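Local coordinates for protein type I site-specific restriction-modification system, R (Restriction) subunit (Vibrio vulnificus, PDB 3H1T) that probably binds DNA and hydrolyses ATP as the restriction subunit of a type I enzyme, this chain being its N-terminal nuclease-like region followed by a helicase-type motor, at residues H125-E129 with L139-P144; V34-L38 with D77-K81; G103-A107 with F118-T122; Y82-I88 with L149-L153. All coordinates share one frame; numbering follows the deposited sequence.

Interaction 1: H125-E129 with L139-P144; sequences HEILE and LLSRFP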
# COMPACT_ATOMS: atom_id res chain seq x y z
N HIS A 125 -18.85 -21.87 27.43
CA HIS A 125 -18.48 -23.14 28.04
C HIS A 125 -17.60 -23.99 27.16
O HIS A 125 -16.80 -24.76 27.67
CB HIS A 125 -19.72 -23.94 28.50
CG HIS A 125 -20.79 -24.07 27.47
ND1 HIS A 125 -21.68 -23.05 27.19
CD2 HIS A 125 -21.19 -25.13 26.73
CE1 HIS A 125 -22.58 -23.48 26.32
NE2 HIS A 125 -22.31 -24.74 26.03
N GLU A 126 -17.70 -23.83 25.85
CA GLU A 126 -16.85 -24.62 24.95
C GLU A 126 -15.85 -23.76 24.20
O GLU A 126 -16.08 -22.57 23.98
CB GLU A 126 -17.71 -25.39 23.95
CG GLU A 126 -18.42 -26.58 24.52
CD GLU A 126 -19.56 -27.03 23.64
OE1 GLU A 126 -20.45 -26.19 23.36
OE2 GLU A 126 -19.58 -28.21 23.23
N ILE A 127 -14.75 -24.38 23.80
CA ILE A 127 -13.71 -23.68 23.06
C ILE A 127 -13.25 -24.54 21.90
O ILE A 127 -12.85 -25.68 22.08
CB ILE A 127 -12.51 -23.39 23.98
CG1 ILE A 127 -12.97 -22.51 25.15
CG2 ILE A 127 -11.41 -22.70 23.20
CD1 ILE A 127 -11.98 -22.41 26.30
N LEU A 128 -13.31 -23.99 20.70
CA LEU A 128 -12.90 -24.71 19.50
C LEU A 128 -11.67 -24.01 18.92
O LEU A 128 -11.70 -22.82 18.64
CB LEU A 128 -14.02 -24.68 18.46
CG LEU A 128 -14.39 -25.96 17.70
CD1 LEU A 128 -14.97 -25.51 16.38
CD2 LEU A 128 -13.19 -26.87 17.48
N GLU A 129 -10.59 -24.76 18.71
CA GLU A 129 -9.36 -24.18 18.19
C GLU A 129 -8.96 -24.69 16.80
O GLU A 129 -9.09 -25.87 16.50
CB GLU A 129 -8.20 -24.47 19.15
CG GLU A 129 -6.83 -24.01 18.65
CD GLU A 129 -5.65 -24.57 19.44
OE1 GLU A 129 -5.34 -25.77 19.29
OE2 GLU A 129 -5.04 -23.81 20.22
N LEU A 139 -11.64 -29.25 20.15
CA LEU A 139 -12.17 -28.62 21.35
C LEU A 139 -11.10 -28.67 22.45
O LEU A 139 -10.38 -29.67 22.59
CB LEU A 139 -13.41 -29.38 21.80
CG LEU A 139 -14.61 -29.27 20.88
CD1 LEU A 139 -15.52 -30.47 21.11
CD2 LEU A 139 -15.33 -27.94 21.14
N LEU A 140 -10.98 -27.60 23.23
CA LEU A 140 -10.00 -27.56 24.31
C LEU A 140 -10.73 -27.42 25.62
O LEU A 140 -11.87 -26.95 25.66
CB LEU A 140 -9.05 -26.37 24.15
CG LEU A 140 -8.35 -26.18 22.80
CD1 LEU A 140 -7.51 -24.91 22.85
CD2 LEU A 140 -7.49 -27.41 22.47
N SER A 141 -10.06 -27.81 26.70
CA SER A 141 -10.65 -27.71 28.03
C SER A 141 -10.41 -26.31 28.57
O SER A 141 -10.92 -25.93 29.62
CB SER A 141 -10.00 -28.73 28.97
OG SER A 141 -8.62 -28.46 29.11
N ARG A 142 -9.62 -25.54 27.82
CA ARG A 142 -9.30 -24.18 28.21
C ARG A 142 -8.42 -23.52 27.14
O ARG A 142 -7.90 -24.18 26.25
CB ARG A 142 -8.57 -24.19 29.56
CG ARG A 142 -7.37 -25.14 29.62
CD ARG A 142 -6.29 -24.61 30.54
NE ARG A 142 -5.15 -24.07 29.80
CZ ARG A 142 -4.00 -24.71 29.63
NH1 ARG A 142 -3.83 -25.91 30.16
NH2 ARG A 142 -3.02 -24.16 28.93
N PHE A 143 -8.28 -22.20 27.23
CA PHE A 143 -7.45 -21.44 26.30
C PHE A 143 -5.97 -21.68 26.53
O PHE A 143 -5.53 -21.81 27.66
CB PHE A 143 -7.72 -19.94 26.45
CG PHE A 143 -9.01 -19.49 25.86
CD1 PHE A 143 -9.17 -19.41 24.47
CD2 PHE A 143 -10.09 -19.17 26.69
CE1 PHE A 143 -10.38 -19.02 23.91
CE2 PHE A 143 -11.31 -18.78 26.14
CZ PHE A 143 -11.45 -18.71 24.74
N PRO A 144 -5.18 -21.74 25.45
CA PRO A 144 -3.74 -21.94 25.61
C PRO A 144 -3.19 -20.67 26.29
O PRO A 144 -3.83 -19.61 26.27
CB PRO A 144 -3.25 -22.05 24.17
CG PRO A 144 -4.41 -22.72 23.49
CD PRO A 144 -5.54 -21.86 24.03
O HOH W 1 -13.81 -24.95 28.62
O HOH W 2 -14.32 -27.35 25.06
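I127 meets F143 by laying its CD1 methyl over one face of the phenyl ring. The methyl carbon CD1 of I127 is 3.9 Å from the F143 ring centroid and 19° off the ring normal, which meets the geometry of a CH-pi contact. The other branch approaches further round the same ring, CG2 of I127 being 3.9 Å from CE1 of F143, so both arms of the isoleucine are used. On the same face of the sheet, E129 runs across L140, with CB of E129 3.8 Å from CD1 of L140. The glutamate has CG anti to its amide nitrogen (chi1 175°) and an extended chain, which carries the carboxylate past the leucine to the proline: OE2 of E129 is 3.5 Å from CG of P144. The Y120 hydroxyl and a salt bridge from R152 hold that oxygen beside the apolar CD1 of L140 and the P144 ring. L128 and L139 pack on the opposite face, CG of L128 lying 4.1 Å from CD2 of L139; they form an antiparallel non-hydrogen-bonded pair with CA atoms 4.4 Å apart. Beside it, the amide N of L140 bonds to O of I127 at 2.9 Å, with an N-H...O angle of 156°. Where the strands separate, a water takes over, accepting from N of I127 and donating to O of L140 at 2.6 Å. These features belong to an antiparallel beta hairpin, strands 127-131 and 137-140, at one end of the mixed six-stranded sheet, with the outgoing chain folded back through F143 to pack on helix 26-40.

Interaction 2: V34-L38 with D77-K81; sequences VTPKL and DYLLK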
# COMPACT_ATOMS: atom_id res chain seq x y z
N VAL A 34 -16.09 -16.12 28.74
CA VAL A 34 -14.94 -15.87 27.90
C VAL A 34 -13.81 -15.05 28.51
O VAL A 34 -12.68 -15.54 28.58
CB VAL A 34 -15.38 -15.25 26.58
CG1 VAL A 34 -14.21 -15.22 25.62
CG2 VAL A 34 -16.54 -16.06 25.99
N THR A 35 -14.08 -13.82 28.92
CA THR A 35 -13.03 -12.99 29.51
C THR A 35 -12.39 -13.65 30.75
O THR A 35 -11.18 -13.65 30.91
CB THR A 35 -13.55 -11.59 29.90
OG1 THR A 35 -14.13 -10.97 28.75
CG2 THR A 35 -12.39 -10.70 30.39
N PRO A 36 -13.21 -14.21 31.65
CA PRO A 36 -12.57 -14.83 32.80
C PRO A 36 -11.62 -15.97 32.39
O PRO A 36 -10.51 -16.08 32.89
CB PRO A 36 -13.75 -15.30 33.63
CG PRO A 36 -14.73 -14.20 33.38
CD PRO A 36 -14.65 -14.03 31.89
N LYS A 37 -12.06 -16.81 31.45
CA LYS A 37 -11.22 -17.92 31.00
C LYS A 37 -9.96 -17.43 30.31
O LYS A 37 -8.91 -18.07 30.40
CB LYS A 37 -12.01 -18.87 30.09
CG LYS A 37 -13.01 -19.74 30.85
CD LYS A 37 -13.80 -20.67 29.93
CE LYS A 37 -14.71 -21.60 30.71
NZ LYS A 37 -15.40 -22.59 29.82
N LEU A 38 -10.04 -16.29 29.63
CA LEU A 38 -8.85 -15.77 28.97
C LEU A 38 -7.84 -15.30 30.03
O LEU A 38 -6.62 -15.54 29.92
CB LEU A 38 -9.20 -14.61 28.02
CG LEU A 38 -9.81 -15.04 26.66
CD1 LEU A 38 -10.41 -13.83 25.94
CD2 LEU A 38 -8.75 -15.71 25.78
N ASP A 77 -13.81 -9.94 18.00
CA ASP A 77 -14.23 -9.96 19.40
C ASP A 77 -13.05 -9.81 20.34
O ASP A 77 -13.07 -8.97 21.24
CB ASP A 77 -15.01 -11.23 19.72
CG ASP A 77 -16.32 -11.30 18.98
OD1 ASP A 77 -16.91 -10.23 18.74
OD2 ASP A 77 -16.77 -12.41 18.65
N TYR A 78 -12.01 -10.62 20.15
CA TYR A 78 -10.82 -10.54 20.98
C TYR A 78 -9.58 -10.76 20.14
O TYR A 78 -9.58 -11.54 19.20
CB TYR A 78 -10.80 -11.59 22.08
CG TYR A 78 -11.91 -11.52 23.11
CD1 TYR A 78 -13.13 -12.17 22.90
CD2 TYR A 78 -11.69 -10.91 24.34
CE1 TYR A 78 -14.10 -12.22 23.88
CE2 TYR A 78 -12.66 -10.95 25.33
CZ TYR A 78 -13.86 -11.62 25.09
OH TYR A 78 -14.83 -11.75 26.06
N LEU A 79 -8.52 -10.05 20.52
CA LEU A 79 -7.25 -10.17 19.86
C LEU A 79 -6.35 -10.52 21.03
O LEU A 79 -6.36 -9.84 22.05
CB LEU A 79 -6.86 -8.84 19.22
CG LEU A 79 -5.79 -8.71 18.12
CD1 LEU A 79 -4.62 -7.92 18.65
CD2 LEU A 79 -5.35 -10.07 17.61
N LEU A 80 -5.57 -11.59 20.90
CA LEU A 80 -4.69 -11.99 21.98
C LEU A 80 -3.28 -11.62 21.59
O LEU A 80 -2.75 -12.14 20.63
CB LEU A 80 -4.81 -13.49 22.22
CG LEU A 80 -6.24 -13.97 22.47
CD1 LEU A 80 -6.21 -15.45 22.73
CD2 LEU A 80 -6.86 -13.25 23.64
N LYS A 81 -2.68 -10.69 22.33
CA LYS A 81 -1.33 -10.25 22.02
C LYS A 81 -0.32 -10.90 22.95
O LYS A 81 -0.48 -10.85 24.17
CB LYS A 81 -1.23 -8.72 22.10
CG LYS A 81 -2.22 -8.00 21.17
CD LYS A 81 -1.78 -6.60 20.79
CE LYS A 81 -1.92 -5.60 21.91
NZ LYS A 81 -2.00 -4.22 21.35
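The helical segment carrying V34, T35 and L38 runs nearly parallel to strand 78-81, which presents Y78 and L80; the short axes differ by 6° in direction and approach to 11.8 Å, a gap bridged by the side chains of these five residues. Y78 makes three of the four residue contacts across it. Its CG lies anti to the carbonyl carbon (chi1 -62°), and the ring reaches across to the helix. There it meets three residues from three directions. The CD1 methyl of L38 sits over one ring face, 3.8 Å from the Y78 centroid and 22° off the normal, a CH-pi contact offset toward the rim. CG1 of V34 comes in obliquely, 3.5 Å from CE1 of Y78. T35 stands at the hydroxyl end of the ring with OG1 in the ring plane, and OH of Y78 donates to OG1 of T35 at 2.9 Å. The other methyl of L38 goes to the next inward-facing strand residue, CD2 of L38 lying 3.8 Å from CD2 of L80. Thus one leucine bridges tyrosine and leucine. C30, I50 and E52 also touch Y78, and F143 packs on L38. The helix is kinked at P36, whose nitrogen makes no bond to the preceding turn. OG1 of T35 also bonds to the carbonyl O of C30, consistent with the threonine passing its own proton there while accepting from the tyrosine. The chemistry implies a largely dispersive helix-to-sheet interface in which a single relayed hydrogen bond satisfies the tyrosine hydroxyl and would be expected to restrain the outer end of the ring.

Interaction 3: G103-A107 with F118-T122; sequences GMQQA and FAYST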
# COMPACT_ATOMS: atom_id res chain seq x y z
N GLY A 103 -18.84 -20.08 14.94
CA GLY A 103 -17.87 -19.03 14.68
C GLY A 103 -16.51 -19.45 14.17
O GLY A 103 -15.63 -18.61 14.04
N MSE A 104 -16.32 -20.73 13.86
CA MSE A 104 -15.02 -21.20 13.40
C MSE A 104 -14.52 -20.59 12.11
O MSE A 104 -13.40 -20.06 12.07
CB MSE A 104 -15.00 -22.73 13.27
CG MSE A 104 -13.58 -23.30 13.14
SE MSE A 104 -12.52 -23.15 14.78
CE MSE A 104 -11.89 -21.33 14.65
N GLN A 105 -15.31 -20.64 11.04
CA GLN A 105 -14.86 -20.07 9.78
C GLN A 105 -14.70 -18.56 9.90
O GLN A 105 -13.81 -17.99 9.29
CB GLN A 105 -15.77 -20.51 8.61
CG GLN A 105 -15.32 -21.89 8.02
CD GLN A 105 -16.22 -22.48 6.91
OE1 GLN A 105 -15.96 -23.58 6.41
NE2 GLN A 105 -17.27 -21.76 6.52
N GLN A 106 -15.53 -17.91 10.71
CA GLN A 106 -15.40 -16.46 10.89
C GLN A 106 -14.10 -16.12 11.62
O GLN A 106 -13.44 -15.13 11.32
CB GLN A 106 -16.59 -15.90 11.68
CG GLN A 106 -16.48 -14.38 11.96
CD GLN A 106 -16.38 -13.54 10.69
OE1 GLN A 106 -17.34 -13.45 9.92
NE2 GLN A 106 -15.21 -12.94 10.47
N ALA A 107 -13.74 -16.94 12.60
CA ALA A 107 -12.52 -16.73 13.36
C ALA A 107 -11.31 -17.02 12.49
O ALA A 107 -10.29 -16.34 12.58
CB ALA A 107 -12.51 -17.61 14.60
N PHE A 118 -3.31 -18.79 15.08
CA PHE A 118 -4.21 -19.44 16.02
C PHE A 118 -5.60 -18.80 16.02
O PHE A 118 -5.74 -17.59 16.14
CB PHE A 118 -3.60 -19.42 17.42
CG PHE A 118 -2.24 -20.04 17.48
CD1 PHE A 118 -2.08 -21.42 17.34
CD2 PHE A 118 -1.10 -19.23 17.56
CE1 PHE A 118 -0.80 -21.99 17.25
CE2 PHE A 118 0.18 -19.79 17.47
CZ PHE A 118 0.33 -21.17 17.31
N ALA A 119 -6.63 -19.62 15.87
CA ALA A 119 -7.98 -19.09 15.85
C ALA A 119 -8.90 -19.85 16.79
O ALA A 119 -8.83 -21.07 16.88
CB ALA A 119 -8.53 -19.14 14.41
N TYR A 120 -9.78 -19.12 17.48
CA TYR A 120 -10.70 -19.74 18.43
C TYR A 120 -12.14 -19.33 18.28
O TYR A 120 -12.45 -18.19 17.98
CB TYR A 120 -10.26 -19.41 19.86
CG TYR A 120 -8.85 -19.84 20.13
CD1 TYR A 120 -8.57 -21.15 20.54
CD2 TYR A 120 -7.79 -18.97 19.89
CE1 TYR A 120 -7.26 -21.59 20.69
CE2 TYR A 120 -6.47 -19.40 20.03
CZ TYR A 120 -6.21 -20.70 20.42
OH TYR A 120 -4.91 -21.12 20.51
N SER A 121 -13.03 -20.27 18.47
CA SER A 121 -14.44 -20.00 18.43
C SER A 121 -14.90 -20.49 19.80
O SER A 121 -14.52 -21.58 20.23
CB SER A 121 -15.09 -20.77 17.29
OG SER A 121 -16.46 -20.50 17.28
N THR A 122 -15.72 -19.70 20.49
CA THR A 122 -16.18 -20.10 21.79
C THR A 122 -17.57 -19.59 22.08
O THR A 122 -17.98 -18.57 21.54
CB THR A 122 -15.25 -19.57 22.89
OG1 THR A 122 -15.79 -19.89 24.18
CG2 THR A 122 -15.11 -18.05 22.75
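The terminal methyl of M104, a selenomethionine, overlaps the strand at A119, with CE of M104 4.0 Å from CB of A119 and 3.8 Å from O of A119. CG leaves anti to the backbone nitrogen (chi1 -166°), and the chain then bends at both following torsions, bringing the CE methyl back against the strand. One turn on, A107 points its methyl at the strand: CB of A107 is 3.4 Å from O of Y120 and 4.3 Å from CB of A119. Apart from M104, the close approach at A107, A119 and G103 is consistent with the small size of these residues. At the start of the helix G103, in the N-cap position, contributes no side chain, and its backbone lies against the S121 hydroxyl, OG of S121 being 3.3 Å from C of G103. OG of S121 is trans to the amide nitrogen (chi1 180°), which turns it toward the helix start, and its clear partner is the carbonyl of V100 in the loop leading to the helix. The first turn is closed by the bond from N of A107 to O of G103, 2.9 Å long. L128 and F130 of the next strand continue the surface on which M104 rests. In chemical terms, the helix of this beta-alpha-beta unit (strand 86-93, helix 104-114, strand 118-122) is held to its sheet by close packing of alanine methyls, a selenomethionine methyl and backbone, while the S121 hydroxyl is satisfied by the incoming loop.

Interaction 4: Y82-I88 with L149-L153; sequences YTRDFPI and LFKRL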
# COMPACT_ATOMS: atom_id res chain seq x y z
N TYR A 82 0.69 -11.54 22.37
CA TYR A 82 1.72 -12.16 23.19
C TYR A 82 2.48 -11.04 23.87
O TYR A 82 2.82 -11.09 25.05
CB TYR A 82 2.68 -12.96 22.33
CG TYR A 82 3.79 -13.52 23.16
CD1 TYR A 82 3.52 -14.43 24.18
CD2 TYR A 82 5.11 -13.13 22.95
CE1 TYR A 82 4.54 -14.94 24.98
CE2 TYR A 82 6.14 -13.63 23.74
CZ TYR A 82 5.85 -14.54 24.75
OH TYR A 82 6.86 -15.04 25.52
N THR A 83 2.74 -10.01 23.07
CA THR A 83 3.44 -8.82 23.49
C THR A 83 2.61 -7.64 22.97
O THR A 83 1.64 -7.84 22.23
CB THR A 83 4.87 -8.84 22.92
OG1 THR A 83 5.76 -9.28 23.95
CG2 THR A 83 5.30 -7.50 22.44
N ARG A 84 2.95 -6.43 23.40
CA ARG A 84 2.23 -5.25 22.99
C ARG A 84 2.30 -5.12 21.48
O ARG A 84 1.28 -4.90 20.83
CB ARG A 84 2.81 -3.98 23.65
CG ARG A 84 1.92 -2.75 23.47
CD ARG A 84 2.68 -1.58 22.87
NE ARG A 84 3.47 -0.83 23.85
CZ ARG A 84 4.49 -0.05 23.51
NH1 ARG A 84 4.82 0.05 22.23
NH2 ARG A 84 5.17 0.64 24.42
N ASP A 85 3.50 -5.27 20.94
CA ASP A 85 3.73 -5.17 19.51
C ASP A 85 3.76 -6.52 18.83
O ASP A 85 4.33 -6.66 17.74
CB ASP A 85 5.05 -4.44 19.24
CG ASP A 85 5.03 -3.00 19.68
OD1 ASP A 85 3.99 -2.34 19.46
OD2 ASP A 85 6.04 -2.51 20.24
N PHE A 86 3.15 -7.52 19.46
CA PHE A 86 3.16 -8.86 18.87
C PHE A 86 1.87 -9.67 19.05
O PHE A 86 1.76 -10.51 19.95
CB PHE A 86 4.37 -9.64 19.39
CG PHE A 86 4.72 -10.85 18.56
CD1 PHE A 86 4.10 -12.08 18.79
CD2 PHE A 86 5.68 -10.77 17.55
CE1 PHE A 86 4.45 -13.20 18.03
CE2 PHE A 86 6.03 -11.88 16.80
CZ PHE A 86 5.42 -13.09 17.04
N PRO A 87 0.86 -9.43 18.20
CA PRO A 87 -0.41 -10.15 18.25
C PRO A 87 -0.16 -11.62 17.92
O PRO A 87 0.77 -11.94 17.17
CB PRO A 87 -1.25 -9.43 17.19
CG PRO A 87 -0.24 -8.92 16.23
CD PRO A 87 0.85 -8.41 17.13
N ILE A 88 -0.96 -12.54 18.45
CA ILE A 88 -0.72 -13.93 18.16
C ILE A 88 -1.95 -14.80 17.92
O ILE A 88 -1.85 -15.83 17.27
CB ILE A 88 0.19 -14.56 19.26
CG1 ILE A 88 0.69 -15.94 18.80
CG2 ILE A 88 -0.59 -14.64 20.57
CD1 ILE A 88 1.91 -16.45 19.55
N LEU A 149 1.35 -20.81 23.13
CA LEU A 149 1.20 -20.43 21.73
C LEU A 149 2.49 -19.92 21.08
O LEU A 149 2.80 -20.28 19.95
CB LEU A 149 0.11 -19.36 21.55
CG LEU A 149 -1.35 -19.75 21.83
CD1 LEU A 149 -2.24 -18.73 21.12
CD2 LEU A 149 -1.65 -21.16 21.31
N PHE A 150 3.23 -19.08 21.80
CA PHE A 150 4.48 -18.52 21.29
C PHE A 150 5.51 -19.63 21.09
O PHE A 150 6.34 -19.56 20.19
CB PHE A 150 5.01 -17.47 22.26
CG PHE A 150 6.22 -16.72 21.75
CD1 PHE A 150 6.13 -15.94 20.61
CD2 PHE A 150 7.43 -16.77 22.43
CE1 PHE A 150 7.22 -15.21 20.14
CE2 PHE A 150 8.54 -16.04 21.98
CZ PHE A 150 8.43 -15.26 20.83
N LYS A 151 5.45 -20.67 21.93
CA LYS A 151 6.38 -21.79 21.79
C LYS A 151 5.98 -22.58 20.54
O LYS A 151 6.83 -23.16 19.87
CB LYS A 151 6.31 -22.71 23.01
CG LYS A 151 6.87 -22.14 24.31
CD LYS A 151 8.29 -22.65 24.60
CE LYS A 151 8.46 -23.09 26.06
NZ LYS A 151 8.22 -21.99 27.03
N ARG A 152 4.68 -22.62 20.26
CA ARG A 152 4.16 -23.32 19.07
C ARG A 152 4.54 -22.50 17.84
O ARG A 152 4.93 -23.05 16.81
CB ARG A 152 2.63 -23.44 19.09
CG ARG A 152 2.02 -24.43 20.06
CD ARG A 152 0.54 -24.59 19.70
NE ARG A 152 -0.33 -24.90 20.84
CZ ARG A 152 -1.65 -25.00 20.77
NH1 ARG A 152 -2.28 -24.83 19.62
NH2 ARG A 152 -2.35 -25.30 21.86
N LEU A 153 4.40 -21.19 17.94
CA LEU A 153 4.69 -20.28 16.85
C LEU A 153 6.16 -20.34 16.45
O LEU A 153 6.47 -20.46 15.27
CB LEU A 153 4.28 -18.85 17.25
CG LEU A 153 4.04 -17.78 16.19
CD1 LEU A 153 5.31 -17.00 15.92
CD2 LEU A 153 3.53 -18.46 14.92
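Y82 and F150 lie face against face in an offset stack, their ring centroids 4.2 Å apart and their planes at 10°. The overlap continues onto the stem of the phenylalanine, as CB of F150 is 3.8 Å from the Y82 centroid and over its face, a CH-pi contact. F86 meets the same phenylalanine quite differently: the edge of F150 is turned toward the face of F86 in an offset edge-to-face pair, with planes at 90° and centroids 5.8 Å apart. Thus F150 spends a face on one ring and an edge on the other. Next to the aromatic cluster, I88 pushes its CD1 against the helix backbone, 3.7 Å from N of F150, and is flanked by L149 and L153, whose CB atoms are 4.0 and 4.1 Å from CD1 of I88. CD1 of L153 also lies 4.1 Å from CZ of F86, at the edge of its ring.

The second shell is the turn that presents these rings. Residues T83 to F86 form a type I beta turn, and N of Y82 bonds to O of F86 at 2.8 Å; Y82 and T83 both face F86, a classic beta bulge. With CG of Y82 anti to its nitrogen (chi1 176°), the ring swings out to the helix. D85 ties the turn to Y171 and H173.

Farther out, N188 of helix 181-195 touches F86, and F118 of strand 118-122 lies against I88 and L149. The axes of the short segments 86-88 and 149-153 cross nearly at a right angle; helix 146-157 packs on the sheet through L149 and F150, and F150 and F86 both meet helix 164-167.

In the fold
All four contacts belong to one six-stranded mixed sheet and its helices, a topology consistent with the PD-(D/E)XK nuclease core of type I restriction subunits. Interactions 2, 3 and 4 are buried helix-to-sheet packing; interaction 1, at an outermost strand, is partly exposed and is the one where backbone bonds and waters join the segments. Interaction 2 uses a tyrosine hydroxyl, interaction 3 small side chains, and interaction 4 stacked aromatic rings. P144 of interaction 1 packs on L149 of interaction 4, while the backbones of L128 and S121 bond interaction 1 to interaction 3. Interactions 2 and 4 share the neighbouring strands 75-81 and 86-93, bonded between L80 and I88.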